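Local structure of ribulose-bisphosphate carboxylase (Alicyclobacillus acidocaldarius subsp. acidocaldarius, 4NAS) at residues I33-G36 with L37-T41; L113-P116 with D117-R121; Y280-A283 with A284-L288. The protein belongs to the ribulose-bisphosphate carboxylase large-chain family, joins an N-terminal sheet domain to a TIM-barrel domain, and carries calcium ions in this crystal. All coordinates share one frame; numbering follows the deposited sequence.

Contact 1 of 3, residues I33-G36 with L37-T41; sequences IAVG and LTIGT
With chi1 at 57°, T38 holds OG1 between its backbone N and carbonyl carbon, folded back toward the helix it has left, where OG1 gives a 2.7 Å hydrogen bond to A34 O within that carbonyl's plane. A threonine suits this place because its hydroxyl can serve a helix-end carbonyl and still accept from G58 N, while its methyl lies beside A34 O. The last turn also uses backbone donors. L37 N hydrogen-bonds I33 O at 3.0 Å; T38 N hydrogen-bonds V35 O at 3.3 Å from well above the carbonyl plane, and G40 N adds a weak bond to V35 O. G40 takes phi 82° and psi -68°, angles at which a beta carbon would press on the preceding carbonyl oxygen, so glycine fits the turn. I33 and L37 run side by side in the same direction, CG2 of I33 lying 3.7 Å from CD1 of L37, and both pack on Y82 of strand 73-83. Set at a slant, V35 CG1 meets I39 CG1 at 4.0 Å; I39 also packs on A153 of the second subunit. This is the C-terminal cap of helix 26-36, closed by the T38 hydroxyl and a turn through positive-phi G40.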
loop_
_atom_site.group_PDB
_atom_site.type_symbol
_atom_site.label_atom_id
_atom_site.label_comp_id
_atom_site.label_asym_id
_atom_site.label_seq_id
_atom_site.Cartn_x
_atom_site.Cartn_y
_atom_site.Cartn_z
ATOM N N ILE B 33 -1.146 17.367 15.669
ATOM C CA ILE B 33 -0.641 16.061 15.244
ATOM C C ILE B 33 -0.183 15.215 16.436
ATOM O O ILE B 33 -0.605 14.065 16.580
ATOM C CB ILE B 33 0.511 16.201 14.221
ATOM C CG1 ILE B 33 0.006 16.865 12.937
ATOM C CG2 ILE B 33 1.147 14.833 13.907
ATOM C CD1 ILE B 33 1.128 17.332 12.028
ATOM N N ALA B 34 0.661 15.792 17.295
ATOM C CA ALA B 34 1.250 15.044 18.408
ATOM C C ALA B 34 0.204 14.503 19.391
ATOM O O ALA B 34 0.347 13.403 19.921
ATOM C CB ALA B 34 2.275 15.896 19.138
ATOM N N VAL B 35 -0.842 15.287 19.625
ATOM C CA VAL B 35 -1.923 14.895 20.526
ATOM C C VAL B 35 -2.983 14.041 19.820
ATOM O O VAL B 35 -3.374 12.985 20.317
ATOM C CB VAL B 35 -2.557 16.142 21.185
ATOM C CG1 VAL B 35 -3.862 15.801 21.940
ATOM C CG2 VAL B 35 -1.539 16.815 22.106
ATOM N N GLY B 36 -3.425 14.487 18.648
ATOM C CA GLY B 36 -4.497 13.822 17.926
ATOM C C GLY B 36 -4.186 12.421 17.417
ATOM O O GLY B 36 -5.084 11.594 17.288
ATOM N N LEU B 37 -2.929 12.161 17.086
ATOM C CA LEU B 37 -2.527 10.849 16.571
ATOM C C LEU B 37 -1.975 9.926 17.656
ATOM O O LEU B 37 -1.412 8.879 17.356
ATOM C CB LEU B 37 -1.486 10.999 15.456
ATOM C CG LEU B 37 -1.973 11.794 14.251
ATOM C CD1 LEU B 37 -0.882 11.851 13.191
ATOM C CD2 LEU B 37 -3.264 11.195 13.695
ATOM N N THR B 38 -2.139 10.308 18.917
ATOM C CA THR B 38 -1.719 9.446 20.003
ATOM C C THR B 38 -2.860 9.181 20.992
ATOM O O THR B 38 -3.455 8.100 20.970
ATOM C CB THR B 38 -0.478 9.999 20.719
ATOM O OG1 THR B 38 -0.745 11.322 21.202
ATOM C CG2 THR B 38 0.701 10.044 19.746
ATOM N N ILE B 39 -3.152 10.161 21.849
ATOM C CA ILE B 39 -4.253 10.054 22.799
ATOM C C ILE B 39 -5.571 10.565 22.237
ATOM O O ILE B 39 -6.626 10.421 22.873
ATOM C CB ILE B 39 -3.953 10.804 24.119
ATOM C CG1 ILE B 39 -3.663 12.287 23.851
ATOM C CG2 ILE B 39 -2.792 10.154 24.832
ATOM C CD1 ILE B 39 -3.918 13.204 25.083
ATOM N N GLY B 40 -5.522 11.161 21.050
ATOM C CA GLY B 40 -6.722 11.702 20.436
ATOM C C GLY B 40 -7.038 13.077 20.982
ATOM O O GLY B 40 -6.941 14.077 20.269
ATOM N N THR B 41 -7.406 13.120 22.258
ATOM C CA THR B 41 -7.622 14.379 22.954
ATOM C C THR B 41 -7.549 14.162 24.460
ATOM O O THR B 41 -7.664 13.031 24.946
ATOM C CB THR B 41 -8.987 15.012 22.611
ATOM O OG1 THR B 41 -9.215 16.139 23.467
ATOM C CG2 THR B 41 -10.100 14.016 22.826
#

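Contact 2 of 3, residues L113-P116 with D117-R121; sequences LQMP and DELVR
P116 O is gripped by two amides of the following helix, V120 N and L119 N. The bond from V120 N to P116 O is 3.1 Å long and almost straight (177° at the hydrogen), with the donor nearly on the line of the C=O bond; L119 N adds a weak one to P116 O at 3.2 Å. Proline suits this N-cap position because it needs no N-H there and its ring restrains the backbone just where the extended chain turns into helix 117-120. The ring also contributes packing, its CD lying 4.2 Å from L119 CB.

The apolar side of the turn is built around M115, modelled as selenomethionine. A bend about its last torsion (chi3 28°) swings the terminal methyl over the helix, so that M115 CE lies 3.6 Å from L119 CD2. The same CE comes within 3.8 Å of V120 CG2, and the M115 chain runs at a slant to both partners. The long, flexible chain of selenomethionine, which stands in for methionine, can reach two neighbouring residues of a helix in this way. Beyond them, L119 continues onto V13 of strand 12-22, while M115 and V120 both touch L294 of helix 284-295.

On the exposed face D117 and R121 are one helical turn apart and form a salt bridge, R121 NE standing 2.9 Å from D117 OD2 on its syn side and somewhat out of the carboxylate plane. Both residues touch a crystal neighbour, which may influence their poses. An acidic residue in the first turn would also be expected to interact favourably with the helix dipole. The whole is a strand-to-helix turn with a proline N-cap whose carbonyl O takes two amides of the first turn, a hydrophobic staple of M115 with V120 bracketing that N-cap, L119 as an added partner, and an i, i+4 ion pair.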
loop_
_atom_site.group_PDB
_atom_site.type_symbol
_atom_site.label_atom_id
_atom_site.label_comp_id
_atom_site.label_asym_id
_atom_site.label_seq_id
_atom_site.Cartn_x
_atom_site.Cartn_y
_atom_site.Cartn_z
ATOM N N LEU B 113 12.036 7.952 9.612
ATOM C CA LEU B 113 11.520 7.257 10.787
ATOM C C LEU B 113 12.673 6.818 11.662
ATOM O O LEU B 113 13.509 5.997 11.259
ATOM C CB LEU B 113 10.707 6.033 10.382
ATOM C CG LEU B 113 9.332 6.300 9.780
ATOM C CD1 LEU B 113 8.737 4.962 9.308
ATOM C CD2 LEU B 113 8.373 6.999 10.751
ATOM N N GLN B 114 12.753 7.369 12.858
ATOM C CA GLN B 114 13.766 6.876 13.784
ATOM C C GLN B 114 13.106 5.900 14.745
ATOM O O GLN B 114 12.231 6.275 15.529
ATOM C CB GLN B 114 14.447 8.027 14.520
ATOM C CG GLN B 114 15.265 8.917 13.580
ATOM C CD GLN B 114 15.805 10.164 14.255
ATOM O OE1 GLN B 114 16.705 10.088 15.091
ATOM N NE2 GLN B 114 15.262 11.323 13.886
HETATM N N MSE B 115 13.531 4.647 14.689
HETATM C CA MSE B 115 12.828 3.595 15.415
HETATM C C MSE B 115 13.581 3.040 16.611
HETATM O O MSE B 115 14.757 2.692 16.511
HETATM C CB MSE B 115 12.416 2.502 14.449
HETATM C CG MSE B 115 11.451 3.068 13.444
HETATM SE SE MSE B 115 10.664 1.693 12.418
HETATM C CE MSE B 115 10.744 0.207 13.660
ATOM N N PRO B 116 12.901 2.993 17.764
ATOM C CA PRO B 116 13.553 2.541 18.988
ATOM C C PRO B 116 13.805 1.049 18.883
ATOM O O PRO B 116 13.093 0.350 18.148
ATOM C CB PRO B 116 12.512 2.820 20.076
ATOM C CG PRO B 116 11.435 3.612 19.419
ATOM C CD PRO B 116 11.474 3.279 17.974
ATOM N N ASP B 117 14.784 0.572 19.640
ATOM C CA ASP B 117 15.162 -0.833 19.603
ATOM C C ASP B 117 13.999 -1.764 19.941
ATOM O O ASP B 117 13.827 -2.793 19.291
ATOM C CB ASP B 117 16.346 -1.087 20.542
ATOM C CG ASP B 117 16.954 -2.457 20.351
ATOM O OD1 ASP B 117 17.483 -2.746 19.236
ATOM O OD2 ASP B 117 16.890 -3.250 21.313
ATOM N N GLU B 118 13.211 -1.408 20.955
ATOM C CA GLU B 118 12.114 -2.269 21.398
ATOM C C GLU B 118 11.139 -2.573 20.252
ATOM O O GLU B 118 10.663 -3.704 20.102
ATOM C CB GLU B 118 11.364 -1.633 22.570
ATOM C CG GLU B 118 12.077 -1.751 23.899
ATOM C CD GLU B 118 11.590 -0.736 24.921
ATOM O OE1 GLU B 118 11.760 -0.994 26.134
ATOM O OE2 GLU B 118 11.049 0.319 24.507
ATOM N N LEU B 119 10.877 -1.570 19.425
ATOM C CA LEU B 119 9.967 -1.734 18.289
ATOM C C LEU B 119 10.595 -2.490 17.097
ATOM O O LEU B 119 9.948 -3.349 16.494
ATOM C CB LEU B 119 9.413 -0.382 17.832
ATOM C CG LEU B 119 8.463 -0.477 16.623
ATOM C CD1 LEU B 119 7.178 -1.249 16.954
ATOM C CD2 LEU B 119 8.136 0.904 16.058
ATOM N N VAL B 120 11.828 -2.139 16.742
ATOM C CA VAL B 120 12.563 -2.859 15.709
ATOM C C VAL B 120 12.555 -4.356 16.009
ATOM O O VAL B 120 12.288 -5.158 15.138
ATOM C CB VAL B 120 14.021 -2.345 15.597
ATOM C CG1 VAL B 120 14.831 -3.182 14.590
ATOM C CG2 VAL B 120 14.034 -0.879 15.198
ATOM N N ARG B 121 12.773 -4.732 17.266
ATOM C CA ARG B 121 12.827 -6.166 17.597
ATOM C C ARG B 121 11.501 -6.937 17.547
ATOM O O ARG B 121 11.496 -8.155 17.632
ATOM C CB ARG B 121 13.556 -6.409 18.924
ATOM C CG ARG B 121 15.043 -6.110 18.841
ATOM C CD ARG B 121 15.702 -6.233 20.214
ATOM N NE ARG B 121 17.132 -5.937 20.165
ATOM C CZ ARG B 121 18.091 -6.862 20.157
ATOM N NH1 ARG B 121 19.368 -6.499 20.132
ATOM N NH2 ARG B 121 17.776 -8.151 20.187
#

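Contact 3 of 3, residues Y280-A283 with A284-L288; sequences YGIA and ADIVL
I282 crosses both I286 and V287 at about a right angle, so that one methyl branch of the extended residue is set against two residues of the helix that follows. The branch is CG2, which chi1 of -56° places opposite the backbone N and beside the carbonyl carbon. I282 CG2 lies 3.7 Å from V287 CG2 and 3.8 Å from I286 CG2, both of them methyl-to-methyl contacts. Beta-branched residues suit such a place: each presents a methyl close to its backbone, near enough to meet across the tight turn.

Between them the backbone is tied down by A283 O at the N-cap. V287 N donates to A283 O at 3.2 Å in the carbonyl plane, and I286 N also donates to it, at 3.0 Å from well above that plane, so one oxygen serves both amides as helix 284-295 begins. This helix is part of the crossover that links parallel strands 264-267 and 299-303 of the TIM barrel, while the short, weakly bonded strand around 281-282, which leads into it, lines up parallel to strand 108-114 at the edge of the N-terminal sheet. The fold thus turns from one domain's sheet into the barrel's helical layer within a few residues.

The single methyl of A283 is small enough to be met by two side chains of the first turn. D285 folds its carboxylate back over it: with chi1 near 61° its OD1 comes 3.3 Å from A283 CB, a close approach of an oxygen to a methyl. Its other oxygen, OD2, is hydrogen-bonded to H322 NE2 in helix 313-324, which satisfies OD2 in a buried setting and limits the rotation of the carboxylate. I286 CD1 reaches the same methyl from farther off, 4.3 Å from A283 CB.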
loop_
_atom_site.group_PDB
_atom_site.type_symbol
_atom_site.label_atom_id
_atom_site.label_comp_id
_atom_site.label_asym_id
_atom_site.label_seq_id
_atom_site.Cartn_x
_atom_site.Cartn_y
_atom_site.Cartn_z
ATOM N N TYR B 280 5.095 14.744 -1.965
ATOM C CA TYR B 280 4.053 13.936 -1.334
ATOM C C TYR B 280 4.581 12.524 -1.081
ATOM O O TYR B 280 5.626 12.146 -1.625
ATOM C CB TYR B 280 2.811 13.870 -2.234
ATOM C CG TYR B 280 2.112 15.204 -2.461
ATOM C CD1 TYR B 280 2.574 16.100 -3.413
ATOM C CD2 TYR B 280 0.978 15.548 -1.736
ATOM C CE1 TYR B 280 1.931 17.310 -3.631
ATOM C CE2 TYR B 280 0.327 16.763 -1.943
ATOM C CZ TYR B 280 0.812 17.631 -2.896
ATOM O OH TYR B 280 0.184 18.827 -3.113
ATOM N N GLY B 281 3.859 11.755 -0.264
ATOM C CA GLY B 281 4.167 10.345 -0.048
ATOM C C GLY B 281 5.201 10.014 1.014
ATOM O O GLY B 281 5.350 10.721 2.006
ATOM N N ILE B 282 5.933 8.926 0.787
ATOM C CA ILE B 282 6.928 8.424 1.713
ATOM C C ILE B 282 8.240 8.262 0.959
ATOM O O ILE B 282 8.231 7.726 -0.142
ATOM C CB ILE B 282 6.514 7.028 2.223
ATOM C CG1 ILE B 282 5.122 7.064 2.846
ATOM C CG2 ILE B 282 7.512 6.504 3.230
ATOM C CD1 ILE B 282 4.620 5.706 3.226
ATOM N N ALA B 283 9.359 8.698 1.547
ATOM C CA ALA B 283 10.679 8.593 0.902
ATOM C C ALA B 283 11.037 7.179 0.439
ATOM O O ALA B 283 10.761 6.190 1.128
ATOM C CB ALA B 283 11.768 9.126 1.820
ATOM N N ALA B 284 11.697 7.086 -0.706
ATOM C CA ALA B 284 12.038 5.781 -1.251
ATOM C C ALA B 284 12.925 4.953 -0.342
ATOM O O ALA B 284 12.801 3.748 -0.334
ATOM C CB ALA B 284 12.651 5.897 -2.629
ATOM N N ASP B 285 13.798 5.572 0.452
ATOM C CA ASP B 285 14.670 4.766 1.297
ATOM C C ASP B 285 13.897 4.064 2.417
ATOM O O ASP B 285 14.336 3.036 2.955
ATOM C CB ASP B 285 15.825 5.590 1.865
ATOM C CG ASP B 285 15.340 6.728 2.725
ATOM O OD1 ASP B 285 14.683 7.634 2.168
ATOM O OD2 ASP B 285 15.600 6.709 3.944
ATOM N N ILE B 286 12.754 4.628 2.786
ATOM C CA ILE B 286 11.935 4.025 3.819
ATOM C C ILE B 286 11.187 2.865 3.168
ATOM O O ILE B 286 11.212 1.742 3.660
ATOM C CB ILE B 286 10.945 5.052 4.436
ATOM C CG1 ILE B 286 11.703 6.151 5.189
ATOM C CG2 ILE B 286 9.870 4.348 5.342
ATOM C CD1 ILE B 286 10.790 7.334 5.612
ATOM N N VAL B 287 10.567 3.147 2.032
ATOM C CA VAL B 287 9.707 2.171 1.337
ATOM C C VAL B 287 10.497 0.939 0.851
ATOM O O VAL B 287 10.088 -0.212 1.050
ATOM C CB VAL B 287 9.006 2.824 0.131
ATOM C CG1 VAL B 287 8.180 1.792 -0.645
ATOM C CG2 VAL B 287 8.111 3.992 0.577
ATOM N N LEU B 288 11.648 1.198 0.243
ATOM C CA LEU B 288 12.460 0.126 -0.342
ATOM C C LEU B 288 13.621 -0.302 0.528
ATOM O O LEU B 288 14.327 -1.254 0.197
ATOM C CB LEU B 288 12.992 0.563 -1.719
ATOM C CG LEU B 288 11.881 0.881 -2.711
ATOM C CD1 LEU B 288 12.444 1.425 -4.022
ATOM C CD2 LEU B 288 11.037 -0.366 -2.968
#

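How the contacts relate
Contacts 2 and 3 are the pair that touch: L113 CD1 packs on I286 CG2 at 4.2 Å, with centres 17 Å apart. Their strands 108-114 and 281-282 are also neighbours in one sheet, although one belongs to the N-terminal domain and the other to the catalytic TIM-barrel domain. Contact 1 stands apart, its centre 20 Å from that of contact 2 and 24 Å from that of contact 3, the nearest atoms being about 11 Å and 13 Å away. Contacts 1 and 3 both reach the second subunit. Bound calcium ions lie about 7 Å from the side chain of L37 and about 9 Å from that of V120. The calcium site formed by carboxylated K176, D178 and E179 takes no residue from these contacts.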